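Local coordinates for protein Phi class glutathione transferase GSTF1 (Populus tremula x Populus tremuloides, PDB 4RI6) that probably transfers glutathione to electrophilic substrates, displacing a halide to give an S-substituted glutathione, as a cytoplasmic detoxification enzyme of the Phi class, at residues I24-V28 with Y80-K86; L117-F123 with Y175-T180. All coordinates share one frame; numbering follows the deposited sequence.

Contact 1: I24-V28 with Y80-K86; sequences IEKDV and YADKGNK. Unlike the reference sequence in segment 80-86: Lys86 (reference Arg).
A Schellman motif ends helix 14-25 of the thioredoxin-like domain, Asp27 taking positive phi, and the turn so formed meets the loop 80-86 through Lys26, whose ammonium enters a ring of backbone carbonyls. Bends at chi2 and chi3 (-59° and -55°) fold the lysine chain round to that loop. There Lys26 NZ gives a 2.8 Å bond to Lys83 O, lying in the carbonyl plane, and another of 2.8 Å to Asn85 O, approached from above its plane; weak bonds reach Tyr80 O and Ala81 O. These oxygens probably stand in for solvent round the ammonium. The backbones are joined by Asn85 N to Glu25 O at 2.9 Å, nearly straight at 170°. Alongside, the Asn85 amide bonds in its own plane to the carboxylate, ND2 to Glu25 OE1 3.0 Å, while Glu25 OE2 is held by Arg202 and Ser204. Gly84 passes so near Lys26, with CA atoms 4.2 Å apart, that a beta carbon there would clash. A long salt bridge links Asp27 OD2 to Lys83 NZ (3.5 Å), and a water joins Asp27 OD2 to Gly84 N. Val28 CG2 sits over the Tyr80 ring in a CH-pi contact, 3.6 Å from the centroid. The contact thus ties the turn between helix 14-25 and strand 30-33 to the start of the linker from helix 69-79 to helix 93-122, with helix 203-214 beside Ile24 and Glu25.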
ATOM      1  N   ILE A  24      -6.173  17.454   9.509  1.00 22.25           N
ATOM      2  CA  ILE A  24      -6.764  18.774   9.310  1.00 22.29           C
ATOM      3  C   ILE A  24      -8.113  18.662   8.582  1.00 23.05           C
ATOM      4  O   ILE A  24      -9.086  19.298   8.983  1.00 24.22           O
ATOM      5  CB  ILE A  24      -5.806  19.687   8.542  1.00 22.39           C
ATOM      6  CG1 ILE A  24      -4.583  20.002   9.410  1.00 22.69           C
ATOM      7  CG2 ILE A  24      -6.507  20.979   8.154  1.00 22.74           C
ATOM      8  CD1 ILE A  24      -3.398  20.583   8.648  1.00 23.55           C
ATOM      9  N   GLU A  25      -8.179  17.826   7.545  1.00 23.34           N
ATOM     10  CA  GLU A  25      -9.445  17.526   6.895  1.00 23.78           C
ATOM     11  C   GLU A  25     -10.461  16.990   7.882  1.00 24.72           C
ATOM     12  O   GLU A  25     -11.648  17.311   7.795  1.00 26.36           O
ATOM     13  CB  GLU A  25      -9.244  16.507   5.771  1.00 24.09           C
ATOM     14  CG  GLU A  25      -8.550  17.069   4.530  1.00 25.44           C
ATOM     15  CD  GLU A  25      -9.467  17.876   3.603  1.00 26.38           C
ATOM     16  OE1 GLU A  25     -10.702  17.680   3.630  1.00 27.40           O
ATOM     17  OE2 GLU A  25      -8.935  18.695   2.825  1.00 25.97           O
ATOM     18  N   LYS A  26     -10.000  16.158   8.815  1.00 24.79           N
ATOM     19  CA  LYS A  26     -10.913  15.544   9.772  1.00 24.72           C
ATOM     20  C   LYS A  26     -11.157  16.389  11.013  1.00 26.72           C
ATOM     21  O   LYS A  26     -11.883  15.953  11.904  1.00 27.07           O
ATOM     22  CB  LYS A  26     -10.392  14.165  10.186  1.00 24.24           C
ATOM     23  CG  LYS A  26     -10.381  13.192   9.022  1.00 23.59           C
ATOM     24  CD  LYS A  26     -11.762  12.977   8.404  1.00 24.23           C
ATOM     25  CE  LYS A  26     -12.812  12.532   9.414  1.00 24.42           C
ATOM     26  NZ  LYS A  26     -14.126  12.207   8.781  1.00 24.16           N
ATOM     27  N   ASP A  27     -10.565  17.585  11.063  1.00 28.42           N
ATOM     28  CA  ASP A  27     -10.760  18.514  12.175  1.00 30.04           C
ATOM     29  C   ASP A  27     -10.308  17.878  13.489  1.00 29.45           C
ATOM     30  O   ASP A  27     -10.928  18.077  14.521  1.00 30.94           O
ATOM     31  CB  ASP A  27     -12.242  18.930  12.241  1.00 33.36           C
ATOM     32  CG  ASP A  27     -12.509  20.041  13.239  1.00 37.47           C
ATOM     33  OD1 ASP A  27     -11.596  20.853  13.500  1.00 38.40           O
ATOM     34  OD2 ASP A  27     -13.648  20.081  13.767  1.00 38.89           O
ATOM     35  N   VAL A  28      -9.245  17.080  13.436  1.00 28.40           N
ATOM     36  CA  VAL A  28      -8.744  16.413  14.629  1.00 29.31           C
ATOM     37  C   VAL A  28      -7.578  17.189  15.204  1.00 30.12           C
ATOM     38  O   VAL A  28      -6.552  17.337  14.545  1.00 30.39           O
ATOM     39  CB  VAL A  28      -8.302  14.987  14.328  1.00 28.88           C
ATOM     40  CG1 VAL A  28      -7.737  14.331  15.580  1.00 28.92           C
ATOM     41  CG2 VAL A  28      -9.477  14.201  13.794  1.00 29.18           C
ATOM     42  N   TYR A  80     -12.940   9.030  13.574  1.00 27.93           N
ATOM     43  CA  TYR A  80     -13.537  10.352  13.499  1.00 26.80           C
ATOM     44  C   TYR A  80     -14.431  10.468  12.275  1.00 27.24           C
ATOM     45  O   TYR A  80     -14.497  11.517  11.642  1.00 25.49           O
ATOM     46  CB  TYR A  80     -12.450  11.421  13.457  1.00 26.80           C
ATOM     47  CG  TYR A  80     -11.537  11.434  14.662  1.00 26.21           C
ATOM     48  CD1 TYR A  80     -11.927  12.039  15.843  1.00 27.00           C
ATOM     49  CD2 TYR A  80     -10.274  10.867  14.603  1.00 26.81           C
ATOM     50  CE1 TYR A  80     -11.095  12.069  16.940  1.00 27.53           C
ATOM     51  CE2 TYR A  80      -9.426  10.885  15.702  1.00 27.65           C
ATOM     52  CZ  TYR A  80      -9.838  11.489  16.869  1.00 28.40           C
ATOM     53  OH  TYR A  80      -9.002  11.520  17.972  1.00 30.68           O
ATOM     54  N   ALA A  81     -15.107   9.375  11.935  1.00 27.47           N
ATOM     55  CA  ALA A  81     -15.970   9.341  10.756  1.00 28.07           C
ATOM     56  C   ALA A  81     -16.935  10.518  10.706  1.00 29.38           C
ATOM     57  O   ALA A  81     -17.134  11.098   9.653  1.00 29.23           O
ATOM     58  CB  ALA A  81     -16.753   8.031  10.712  1.00 27.75           C
ATOM     59  N   ASP A  82     -17.513  10.870  11.847  1.00 30.70           N
ATOM     60  CA  ASP A  82     -18.597  11.855  11.892  1.00 34.10           C
ATOM     61  C   ASP A  82     -18.085  13.279  12.067  1.00 33.37           C
ATOM     62  O   ASP A  82     -18.863  14.211  12.276  1.00 34.77           O
ATOM     63  CB  ASP A  82     -19.559  11.508  13.031  1.00 38.77           C
ATOM     64  CG  ASP A  82     -20.926  12.137  12.857  1.00 43.51           C
ATOM     65  OD1 ASP A  82     -21.336  12.369  11.698  1.00 45.36           O
ATOM     66  OD2 ASP A  82     -21.597  12.401  13.884  1.00 45.34           O
ATOM     67  N   LYS A  83     -16.777  13.444  11.949  1.00 31.87           N
ATOM     68  CA  LYS A  83     -16.113  14.706  12.241  1.00 30.88           C
ATOM     69  C   LYS A  83     -15.508  15.284  10.962  1.00 27.91           C
ATOM     70  O   LYS A  83     -15.131  14.527  10.059  1.00 27.46           O
ATOM     71  CB  LYS A  83     -15.025  14.471  13.294  1.00 32.65           C
ATOM     72  CG  LYS A  83     -14.717  15.595  14.240  1.00 35.88           C
ATOM     73  CD  LYS A  83     -13.671  15.125  15.239  1.00 38.10           C
ATOM     74  CE  LYS A  83     -13.003  16.266  15.994  1.00 40.22           C
ATOM     75  NZ  LYS A  83     -13.832  17.498  16.129  1.00 41.61           N
ATOM     76  N   GLY A  84     -15.421  16.613  10.888  1.00 27.71           N
ATOM     77  CA  GLY A  84     -14.729  17.270   9.799  1.00 27.71           C
ATOM     78  C   GLY A  84     -15.298  16.857   8.467  1.00 27.99           C
ATOM     79  O   GLY A  84     -16.507  16.775   8.318  1.00 28.96           O
ATOM     80  N   ASN A  85     -14.421  16.600   7.503  1.00 27.15           N
ATOM     81  CA  ASN A  85     -14.835  16.092   6.206  1.00 26.44           C
ATOM     82  C   ASN A  85     -15.316  14.636   6.338  1.00 26.67           C
ATOM     83  O   ASN A  85     -14.506  13.714   6.397  1.00 25.61           O
ATOM     84  CB  ASN A  85     -13.669  16.205   5.222  1.00 26.57           C
ATOM     85  CG  ASN A  85     -14.040  15.799   3.805  1.00 27.11           C
ATOM     86  OD1 ASN A  85     -15.116  15.269   3.552  1.00 27.32           O
ATOM     87  ND2 ASN A  85     -13.130  16.040   2.875  1.00 27.39           N
ATOM     88  N   LYS A  86     -16.627  14.437   6.370  1.00 27.97           N
ATOM     89  CA  LYS A  86     -17.187  13.107   6.589  1.00 29.09           C
ATOM     90  C   LYS A  86     -16.949  12.155   5.420  1.00 28.55           C
ATOM     91  O   LYS A  86     -16.909  10.937   5.609  1.00 29.98           O
ATOM     92  CB  LYS A  86     -18.686  13.197   6.858  1.00 32.04           C
ATOM     93  CG  LYS A  86     -19.030  14.056   8.057  1.00 34.84           C
ATOM     94  CD  LYS A  86     -20.448  13.828   8.520  1.00 37.59           C
ATOM     95  CE  LYS A  86     -20.835  14.812   9.600  1.00 40.02           C
ATOM     96  NZ  LYS A  86     -22.163  14.490  10.182  1.00 42.05           N
TER
HETATM   97  O   HOH W   1     -16.027  18.710  12.865  1.00 33.29           O

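Contact 2: L117-F123 with Y175-T180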
ATOM      1  N   LEU A 117      11.919   9.614  -7.108  1.00 19.11           N
ATOM      2  CA  LEU A 117      12.321  10.887  -7.694  1.00 18.79           C
ATOM      3  C   LEU A 117      12.479  11.963  -6.612  1.00 19.49           C
ATOM      4  O   LEU A 117      13.490  12.662  -6.573  1.00 19.93           O
ATOM      5  CB  LEU A 117      11.304  11.330  -8.749  1.00 19.88           C
ATOM      6  CG  LEU A 117      11.343  10.594 -10.086  1.00 19.32           C
ATOM      7  CD1 LEU A 117      10.092  10.956 -10.893  1.00 20.40           C
ATOM      8  CD2 LEU A 117      12.619  10.954 -10.850  1.00 18.63           C
ATOM      9  N   VAL A 118      11.486  12.094  -5.742  1.00 18.95           N
ATOM     10  CA  VAL A 118      11.569  13.081  -4.663  1.00 19.33           C
ATOM     11  C   VAL A 118      12.810  12.846  -3.819  1.00 19.74           C
ATOM     12  O   VAL A 118      13.537  13.799  -3.488  1.00 19.65           O
ATOM     13  CB  VAL A 118      10.300  13.064  -3.781  1.00 19.24           C
ATOM     14  CG1 VAL A 118      10.500  13.890  -2.508  1.00 19.59           C
ATOM     15  CG2 VAL A 118       9.123  13.583  -4.571  1.00 19.36           C
ATOM     16  N   HIS A 119      13.073  11.588  -3.475  1.00 20.31           N
ATOM     17  CA  HIS A 119      14.224  11.301  -2.647  1.00 20.91           C
ATOM     18  C   HIS A 119      15.534  11.634  -3.362  1.00 20.76           C
ATOM     19  O   HIS A 119      16.388  12.318  -2.813  1.00 21.39           O
ATOM     20  CB  HIS A 119      14.252   9.843  -2.199  1.00 21.89           C
ATOM     21  CG  HIS A 119      15.430   9.552  -1.342  1.00 24.74           C
ATOM     22  ND1 HIS A 119      16.599   9.028  -1.839  1.00 27.07           N
ATOM     23  CD2 HIS A 119      15.664   9.846  -0.044  1.00 26.15           C
ATOM     24  CE1 HIS A 119      17.481   8.933  -0.861  1.00 27.40           C
ATOM     25  NE2 HIS A 119      16.941   9.430   0.237  1.00 28.59           N
ATOM     26  N   ASP A 120      15.689  11.182  -4.601  1.00 20.49           N
ATOM     27  CA  ASP A 120      16.965  11.357  -5.279  1.00 21.69           C
ATOM     28  C   ASP A 120      17.249  12.817  -5.595  1.00 23.03           C
ATOM     29  O   ASP A 120      18.400  13.239  -5.564  1.00 24.10           O
ATOM     30  CB  ASP A 120      17.010  10.524  -6.548  1.00 23.61           C
ATOM     31  CG  ASP A 120      17.085   9.033  -6.257  1.00 25.78           C
ATOM     32  OD1 ASP A 120      17.365   8.654  -5.091  1.00 26.77           O
ATOM     33  OD2 ASP A 120      16.872   8.233  -7.185  1.00 27.53           O
ATOM     34  N   LEU A 121      16.197  13.585  -5.878  1.00 22.64           N
ATOM     35  CA  LEU A 121      16.364  14.981  -6.258  1.00 21.47           C
ATOM     36  C   LEU A 121      16.408  15.967  -5.103  1.00 23.75           C
ATOM     37  O   LEU A 121      16.972  17.049  -5.263  1.00 26.16           O
ATOM     38  CB  LEU A 121      15.241  15.415  -7.200  1.00 20.63           C
ATOM     39  CG  LEU A 121      15.197  14.697  -8.538  1.00 21.40           C
ATOM     40  CD1 LEU A 121      13.904  14.995  -9.236  1.00 21.52           C
ATOM     41  CD2 LEU A 121      16.370  15.156  -9.375  1.00 22.26           C
ATOM     42  N   LEU A 122      15.817  15.617  -3.964  1.00 22.82           N
ATOM     43  CA  LEU A 122      15.663  16.569  -2.863  1.00 22.54           C
ATOM     44  C   LEU A 122      16.202  16.129  -1.509  1.00 23.32           C
ATOM     45  O   LEU A 122      16.415  16.991  -0.643  1.00 24.86           O
ATOM     46  CB  LEU A 122      14.189  16.917  -2.695  1.00 22.70           C
ATOM     47  CG  LEU A 122      13.575  17.589  -3.927  1.00 23.23           C
ATOM     48  CD1 LEU A 122      12.074  17.689  -3.768  1.00 22.74           C
ATOM     49  CD2 LEU A 122      14.180  18.954  -4.172  1.00 24.65           C
ATOM     50  N   PHE A 123      16.390  14.819  -1.315  1.00 23.78           N
ATOM     51  CA  PHE A 123      16.767  14.288  -0.008  1.00 25.03           C
ATOM     52  C   PHE A 123      17.844  13.233  -0.051  1.00 28.51           C
ATOM     53  O   PHE A 123      17.858  12.353   0.788  1.00 32.63           O
ATOM     54  CB  PHE A 123      15.549  13.708   0.692  1.00 24.15           C
ATOM     55  CG  PHE A 123      14.474  14.701   0.921  1.00 23.67           C
ATOM     56  CD1 PHE A 123      14.599  15.641   1.935  1.00 24.68           C
ATOM     57  CD2 PHE A 123      13.357  14.732   0.100  1.00 24.00           C
ATOM     58  CE1 PHE A 123      13.620  16.569   2.143  1.00 25.58           C
ATOM     59  CE2 PHE A 123      12.377  15.676   0.294  1.00 25.02           C
ATOM     60  CZ  PHE A 123      12.508  16.599   1.319  1.00 25.80           C
ATOM     61  N   TYR A 175       6.088  18.066  -4.083  1.00 19.36           N
ATOM     62  CA  TYR A 175       7.530  18.239  -4.169  1.00 18.95           C
ATOM     63  C   TYR A 175       7.986  18.222  -5.627  1.00 18.90           C
ATOM     64  O   TYR A 175       8.835  19.022  -6.024  1.00 19.17           O
ATOM     65  CB  TYR A 175       8.261  17.159  -3.372  1.00 19.04           C
ATOM     66  CG  TYR A 175       8.556  17.508  -1.921  1.00 19.75           C
ATOM     67  CD1 TYR A 175       9.299  18.624  -1.583  1.00 20.03           C
ATOM     68  CD2 TYR A 175       8.122  16.680  -0.891  1.00 18.93           C
ATOM     69  CE1 TYR A 175       9.575  18.915  -0.251  1.00 20.12           C
ATOM     70  CE2 TYR A 175       8.395  16.962   0.436  1.00 18.80           C
ATOM     71  CZ  TYR A 175       9.132  18.085   0.747  1.00 19.95           C
ATOM     72  OH  TYR A 175       9.438  18.400   2.055  1.00 20.90           O
ATOM     73  N   LEU A 176       7.434  17.323  -6.433  1.00 18.09           N
ATOM     74  CA  LEU A 176       7.838  17.277  -7.833  1.00 18.87           C
ATOM     75  C   LEU A 176       7.434  18.561  -8.558  1.00 19.99           C
ATOM     76  O   LEU A 176       8.238  19.138  -9.288  1.00 21.20           O
ATOM     77  CB  LEU A 176       7.239  16.052  -8.539  1.00 18.81           C
ATOM     78  CG  LEU A 176       7.846  14.735  -8.044  1.00 19.09           C
ATOM     79  CD1 LEU A 176       7.132  13.550  -8.655  1.00 19.06           C
ATOM     80  CD2 LEU A 176       9.367  14.673  -8.331  1.00 21.04           C
ATOM     81  N   VAL A 177       6.205  19.023  -8.347  1.00 19.49           N
ATOM     82  CA  VAL A 177       5.724  20.206  -9.070  1.00 21.13           C
ATOM     83  C   VAL A 177       6.459  21.479  -8.657  1.00 22.04           C
ATOM     84  O   VAL A 177       6.791  22.308  -9.503  1.00 24.06           O
ATOM     85  CB  VAL A 177       4.193  20.392  -8.883  1.00 21.63           C
ATOM     86  CG1 VAL A 177       3.711  21.707  -9.446  1.00 23.25           C
ATOM     87  CG2 VAL A 177       3.446  19.272  -9.576  1.00 21.33           C
ATOM     88  N   ASN A 178       6.711  21.642  -7.363  1.00 21.07           N
ATOM     89  CA  ASN A 178       7.142  22.942  -6.851  1.00 22.74           C
ATOM     90  C   ASN A 178       8.602  23.017  -6.473  1.00 22.99           C
ATOM     91  O   ASN A 178       9.121  24.114  -6.259  1.00 24.83           O
ATOM     92  CB  ASN A 178       6.299  23.323  -5.646  1.00 24.49           C
ATOM     93  CG  ASN A 178       4.853  23.487  -5.995  1.00 27.00           C
ATOM     94  OD1 ASN A 178       3.991  22.827  -5.424  1.00 28.08           O
ATOM     95  ND2 ASN A 178       4.575  24.345  -6.960  1.00 27.35           N
ATOM     96  N   SER A 179       9.269  21.864  -6.392  1.00 23.13           N
ATOM     97  CA  SER A 179      10.660  21.847  -5.935  1.00 23.94           C
ATOM     98  C   SER A 179      11.625  21.116  -6.876  1.00 23.85           C
ATOM     99  O   SER A 179      12.808  21.006  -6.572  1.00 24.00           O
ATOM    100  CB  SER A 179      10.733  21.229  -4.532  1.00 25.05           C
ATOM    101  OG  SER A 179      10.001  22.029  -3.607  1.00 26.71           O
ATOM    102  N   THR A 180      11.140  20.643  -8.022  1.00 23.13           N
ATOM    103  CA  THR A 180      12.012  20.021  -9.019  1.00 22.61           C
ATOM    104  C   THR A 180      11.671  20.560 -10.386  1.00 23.10           C
ATOM    105  O   THR A 180      10.722  21.330 -10.523  1.00 24.53           O
ATOM    106  CB  THR A 180      11.879  18.496  -9.043  1.00 21.81           C
ATOM    107  OG1 THR A 180      10.700  18.116  -9.773  1.00 21.58           O
ATOM    108  CG2 THR A 180      11.855  17.940  -7.626  1.00 22.47           C
TER
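Phe123, its CG anti to the carbonyl carbon (chi1 -60°), swings its ring back from the end of helix 93-122 toward Tyr175, whose ring is turned to present a face to it. The result is a T-shaped pair, the edge of Phe123 against the face of Tyr175, with centroids 5.4 Å apart and planes at 84°. The leading atom is Phe123 CZ, 3.7 Å from Tyr175 CZ. The Tyr175 hydroxyl is hydrogen-bonded to Leu12 O, next to the glutathione-binding Ser13, and the Phe123 side chain lies about 7 Å from bound glutathione and about 3 Å from a MES molecule, probably from the crystallisation liquor. An alanine in place of Tyr175 would be likely to leave Leu12 O without this mate and the Phe123 edge without a face to rest on. Helices 93-122 and 164-179 belong to the all-helical C-terminal domain of the glutathione transferase fold; here their short segments run at 32° to each other with axes 10.5 Å apart. The packing between them is largely apolar. Leu122 CD1 lies 3.7 Å from Tyr175 CD1, oblique to the ring, and CD2 meets Ser179 O. Val118 CG2 touches both Tyr175 CB and Leu176 CG, each at 3.9 Å. The Thr180 methyl CG2 crosses Leu121 and Leu122, while its OG1 bonds to Leu176 O at 2.7 Å, in the Leu176 carbonyl plane; with Lys182 N as second partner, this is consistent with a fixed rotation.

In the fold
From the N terminus, the chain passes strand 5-8 and helix 14-25 before entering contact 1, which closes once the chain has run through the remaining three strands, helix 45-48 and helix 69-79; it joins the end of helix 14-25 to the segment after helix 69-79. Contact 2 opens later, at the end of helix 93-122, and closes after helix 130-150, joining that end to the end of helix 164-179 round a loop without strands. Each spans 51 intervening residues, and the two follow in series, neither nested nor crossing. The centres of contact 1 and contact 2 are about 30 Å apart, on opposite sides of the chain's centre. Helix 93-122, reached through the linker begun at 80-86, connects them.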